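Local coordinates for protein glutaredoxin (Chlorella sorokiniana, PDB 4I2U) that binds glutathione and, as a thioredoxin-fold glutaredoxin, probably reduces disulfides in the upkeep of cell redox balance, at residues D9-I12 and S13-V17; D60-L63 and E64-G68. All blocks are in the same frame, centred on the assembly; numbering follows the deposited sequence. Where two conformers were deposited one is given.

Interaction 1 (D9-I12 and S13-V17); sequences DSTI and SGNKV
Asn-15, the first residue to leave helical backbone angles after helix 3-14, folds its side chain back onto Thr-11 one turn earlier. Its CB lies 3.4 Å and its CG 3.6 Å from Thr-11 O, and with CG beside its own backbone N (chi1 -58°) the amide stays close to that oxygen. At the tip, ND2 gives Thr-11 O a hydrogen bond of 2.9 Å. The bond is nearly straight, 162° at the hydrogen, and lies in the carbonyl plane on a lone pair, with the oxygen close to the amide plane of Asn-15. ND2 also passes CG2 of Thr-11 at 3.9 Å. The backbone N-H groups of Gly-14 and Asn-15 reach Thr-11 O only weakly, so asparagine suits this place by supplying a firm donor where the helix runs out. An alanine here removes the amide and would probably leave Thr-11 O those weak bonds and CG2 without its neighbour.

Two residues earlier, Asp-9 O takes two bonds from Ser-13: OG at 2.8 Å and the backbone N at 3.1 Å, from opposite faces of the carbonyl plane. Serine is short enough to bend its hydroxyl onto its own helix.

Thr-11 and Asn-15 lean on Thr-45 of strand 45-48, Thr-11 also meets Val-18 of strand 17-21, and Ile-12 packs on Phe-20 and on Phe-75 of strand 73-76, which seats the helix end on the sheet.

Interaction 2 (D60-L63 and E64-G68); sequences DYLL and ELTGG
Thr-66 holds Leu-62 O with two hydrogen bonds, from its backbone N at 2.8 Å and from OG1 at 2.7 Å. They arrive from opposite faces of the carbonyl plane, OG1 standing 41° above it. The hydroxyl sits between the backbone N and the carbonyl carbon of Thr-66 (chi1 77°), which turns it back toward the preceding turn; OG1 also has weak bonds with Gly-68 N and Arg-73. Among the backbone bonds, Leu-65 N meets Tyr-61 O, and Gly-67 N reaches Leu-63 O at 2.9 Å. Gly-67 has positive phi, 101°, where a side chain would jam against the preceding carbonyl, hence glycine. Gly-68 O then comes alongside the last turn in a CA-H...O contact with Leu-63 CA at 3.3 Å.

Tyr-61 carries the apolar contact with Leu-65, whose CB stands 4.1 Å above one face of the ring, offset toward the rim, and whose CD2 lies 4.0 Å from Tyr-61 CE2. Leu-63 CD1 makes a van der Waals contact with the Gly-67 carbonyl, 3.7 Å from its O.

At the ring edge Glu-64 OE1 lies in the ring plane, 3.5 Å from CD1, with the carboxylate perpendicular to the ring. The ring hydroxyl is hydrogen-bonded to Asp-9 of helix 3-14. A leucine over the face and a carboxylate oxygen at a C-H edge probably suit the weakly polarised ring, while hydroxyl and glycine together finish the helix.

Interaction 1 comes first along the chain, at the end of helix 3-14, and interaction 2 follows at the end of helix 55-66; their centres lie about 16 Å apart. The two helices touch directly. Asp-9 OD1 and Tyr-61 OH are 2.6 Å apart, a probable hydrogen bond, and Ile-12 CD1 packs on Leu-65 CD2 at 4.0 Å. Both also rest on Phe-75 of strand 73-76, an inner strand of the four-stranded mixed sheet of this thioredoxin fold. Just past 60-68, Arg-69 of the glutathione pocket makes a salt bridge with Asp-60, so helix 55-66, itself backed by helix 3-14, probably helps position Arg-69 at the pocket.

Interaction 1 (D9-I12 and S13-V17)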
loop_
_atom_site.group_PDB
_atom_site.type_symbol
_atom_site.label_atom_id
_atom_site.label_comp_id
_atom_site.label_asym_id
_atom_site.label_seq_id
_atom_site.Cartn_x
_atom_site.Cartn_y
_atom_site.Cartn_z
ATOM N N ASP A 9 5.953 -3.262 -10.131
ATOM C CA ASP A 9 7.026 -4.099 -9.601
ATOM C C ASP A 9 8.141 -3.246 -9.015
ATOM O O ASP A 9 8.634 -3.516 -7.908
ATOM C CB ASP A 9 7.608 -5.013 -10.682
ATOM C CG ASP A 9 6.639 -6.102 -11.150
ATOM O OD1 ASP A 9 5.563 -6.288 -10.550
ATOM O OD2 ASP A 9 7.024 -6.806 -12.117
ATOM N N SER A 10 8.570 -2.233 -9.753
ATOM C CA SER A 10 9.663 -1.376 -9.304
ATOM C C SER A 10 9.263 -0.578 -8.075
ATOM O O SER A 10 10.080 -0.328 -7.196
ATOM C CB SER A 10 10.087 -0.419 -10.413
ATOM O OG SER A 10 10.668 -1.125 -11.494
ATOM N N THR A 11 8.010 -0.160 -8.016
ATOM C CA THR A 11 7.575 0.637 -6.889
ATOM C C THR A 11 7.550 -0.186 -5.605
ATOM O O THR A 11 8.023 0.286 -4.553
ATOM C CB THR A 11 6.207 1.273 -7.155
ATOM O OG1 THR A 11 6.305 2.147 -8.281
ATOM C CG2 THR A 11 5.734 2.083 -5.957
ATOM N N ILE A 12 7.011 -1.396 -5.663
ATOM C CA ILE A 12 6.896 -2.187 -4.444
ATOM C C ILE A 12 8.235 -2.762 -4.011
ATOM O O ILE A 12 8.414 -3.039 -2.828
ATOM C CB ILE A 12 5.819 -3.304 -4.527
ATOM C CG1 ILE A 12 6.227 -4.430 -5.487
ATOM C CG2 ILE A 12 4.484 -2.695 -4.887
ATOM C CD1 ILE A 12 5.239 -5.583 -5.508
ATOM N N SER A 13 9.186 -2.933 -4.926
ATOM C CA SER A 13 10.513 -3.434 -4.547
ATOM C C SER A 13 11.460 -2.302 -4.151
ATOM O O SER A 13 12.460 -2.552 -3.487
ATOM C CB SER A 13 11.104 -4.294 -5.665
ATOM O OG SER A 13 11.260 -3.555 -6.852
ATOM N N GLY A 14 11.139 -1.063 -4.525
ATOM C CA GLY A 14 11.997 0.074 -4.249
ATOM C C GLY A 14 11.535 0.951 -3.104
ATOM O O GLY A 14 12.260 1.848 -2.712
ATOM N N ASN A 15 10.342 0.693 -2.568
ATOM C CA ASN A 15 9.775 1.483 -1.481
ATOM C C ASN A 15 9.147 0.539 -0.493
ATOM O O ASN A 15 8.409 -0.348 -0.895
ATOM C CB ASN A 15 8.717 2.432 -2.011
ATOM C CG ASN A 15 9.256 3.363 -3.048
ATOM O OD1 ASN A 15 9.846 4.391 -2.714
ATOM N ND2 ASN A 15 9.105 3.004 -4.311
ATOM N N LYS A 16 9.420 0.716 0.790
ATOM C CA LYS A 16 8.985 -0.235 1.796
ATOM C C LYS A 16 7.487 -0.235 2.061
ATOM O O LYS A 16 6.948 -1.249 2.450
ATOM C CB LYS A 16 9.727 0.035 3.107
ATOM C CG LYS A 16 11.221 -0.212 3.049
ATOM C CD LYS A 16 11.509 -1.678 2.847
ATOM C CE LYS A 16 12.995 -1.961 2.879
ATOM N NZ LYS A 16 13.298 -3.214 3.615
ATOM N N VAL A 17 6.821 0.906 1.932
ATOM C CA VAL A 17 5.404 0.997 2.250
ATOM C C VAL A 17 4.723 1.661 1.080
ATOM O O VAL A 17 4.964 2.844 0.802
ATOM C CB VAL A 17 5.161 1.785 3.547
ATOM C CG1 VAL A 17 3.686 1.852 3.830
ATOM C CG2 VAL A 17 5.905 1.131 4.692
#

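Interaction 2 (D60-L63 and E64-G68)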
loop_
_atom_site.group_PDB
_atom_site.type_symbol
_atom_site.label_atom_id
_atom_site.label_comp_id
_atom_site.label_asym_id
_atom_site.label_seq_id
_atom_site.Cartn_x
_atom_site.Cartn_y
_atom_site.Cartn_z
ATOM N N ASP A 60 -5.287 -3.218 -13.649
ATOM C CA ASP A 60 -5.282 -4.501 -14.349
ATOM C C ASP A 60 -4.104 -5.359 -13.905
ATOM O O ASP A 60 -4.265 -6.556 -13.658
ATOM C CB ASP A 60 -5.190 -4.280 -15.860
ATOM C CG ASP A 60 -6.466 -3.785 -16.476
ATOM O OD1 ASP A 60 -7.531 -3.881 -15.831
ATOM O OD2 ASP A 60 -6.380 -3.331 -17.642
ATOM N N TYR A 61 -2.917 -4.780 -13.803
ATOM C CA TYR A 61 -1.791 -5.560 -13.337
ATOM C C TYR A 61 -1.977 -5.935 -11.879
ATOM O O TYR A 61 -1.607 -7.035 -11.464
ATOM C CB TYR A 61 -0.466 -4.837 -13.540
ATOM C CG TYR A 61 0.682 -5.666 -13.020
ATOM C CD1 TYR A 61 0.949 -6.933 -13.531
ATOM C CD2 TYR A 61 1.467 -5.198 -11.982
ATOM C CE1 TYR A 61 2.001 -7.703 -13.016
ATOM C CE2 TYR A 61 2.511 -5.954 -11.462
ATOM C CZ TYR A 61 2.775 -7.205 -11.986
ATOM O OH TYR A 61 3.831 -7.970 -11.508
ATOM N N LEU A 62 -2.501 -5.030 -11.055
ATOM C CA LEU A 62 -2.770 -5.382 -9.667
ATOM C C LEU A 62 -3.723 -6.573 -9.540
ATOM O O LEU A 62 -3.589 -7.388 -8.616
ATOM C CB LEU A 62 -3.271 -4.161 -8.879
ATOM C CG LEU A 62 -2.188 -3.095 -8.640
ATOM C CD1 LEU A 62 -2.795 -1.763 -8.229
ATOM C CD2 LEU A 62 -1.190 -3.580 -7.579
ATOM N N LEU A 63 -4.666 -6.710 -10.468
ATOM C CA LEU A 63 -5.520 -7.894 -10.490
ATOM C C LEU A 63 -4.653 -9.141 -10.712
ATOM O O LEU A 63 -4.802 -10.173 -10.027
ATOM C CB LEU A 63 -6.552 -7.759 -11.597
ATOM C CG LEU A 63 -7.375 -8.999 -11.928
ATOM C CD1 LEU A 63 -8.160 -9.512 -10.732
ATOM C CD2 LEU A 63 -8.294 -8.681 -13.085
ATOM N N GLU A 64 -3.728 -9.066 -11.664
ATOM C CA GLU A 64 -2.840 -10.191 -11.919
ATOM C C GLU A 64 -1.965 -10.515 -10.719
ATOM O O GLU A 64 -1.775 -11.695 -10.375
ATOM C CB GLU A 64 -1.968 -9.914 -13.144
ATOM C CG GLU A 64 -2.726 -9.750 -14.438
ATOM C CD GLU A 64 -1.789 -9.563 -15.588
ATOM O OE1 GLU A 64 -1.309 -8.439 -15.787
ATOM O OE2 GLU A 64 -1.494 -10.551 -16.288
ATOM N N LEU A 65 -1.407 -9.511 -10.067
ATOM C CA LEU A 65 -0.448 -9.751 -8.998
ATOM C C LEU A 65 -1.119 -10.137 -7.697
ATOM O O LEU A 65 -0.582 -10.957 -6.953
ATOM C CB LEU A 65 0.408 -8.500 -8.794
ATOM C CG LEU A 65 1.513 -8.613 -7.750
ATOM C CD1 LEU A 65 2.445 -9.797 -8.013
ATOM C CD2 LEU A 65 2.280 -7.288 -7.671
ATOM N N THR A 66 -2.282 -9.553 -7.415
ATOM C CA THR A 66 -2.889 -9.665 -6.081
ATOM C C THR A 66 -4.223 -10.391 -6.028
ATOM O O THR A 66 -4.642 -10.787 -4.944
ATOM C CB THR A 66 -3.118 -8.289 -5.407
ATOM O OG1 THR A 66 -4.272 -7.644 -5.980
ATOM C CG2 THR A 66 -1.874 -7.391 -5.504
ATOM N N GLY A 67 -4.905 -10.551 -7.157
ATOM C CA GLY A 67 -6.202 -11.211 -7.149
ATOM C C GLY A 67 -7.395 -10.295 -7.197
ATOM O O GLY A 67 -8.519 -10.770 -7.287
ATOM N N GLY A 68 -7.176 -8.990 -7.157
ATOM C CA GLY A 68 -8.275 -8.036 -7.224
ATOM C C GLY A 68 -7.813 -6.704 -7.791
ATOM O O GLY A 68 -6.634 -6.396 -7.745
#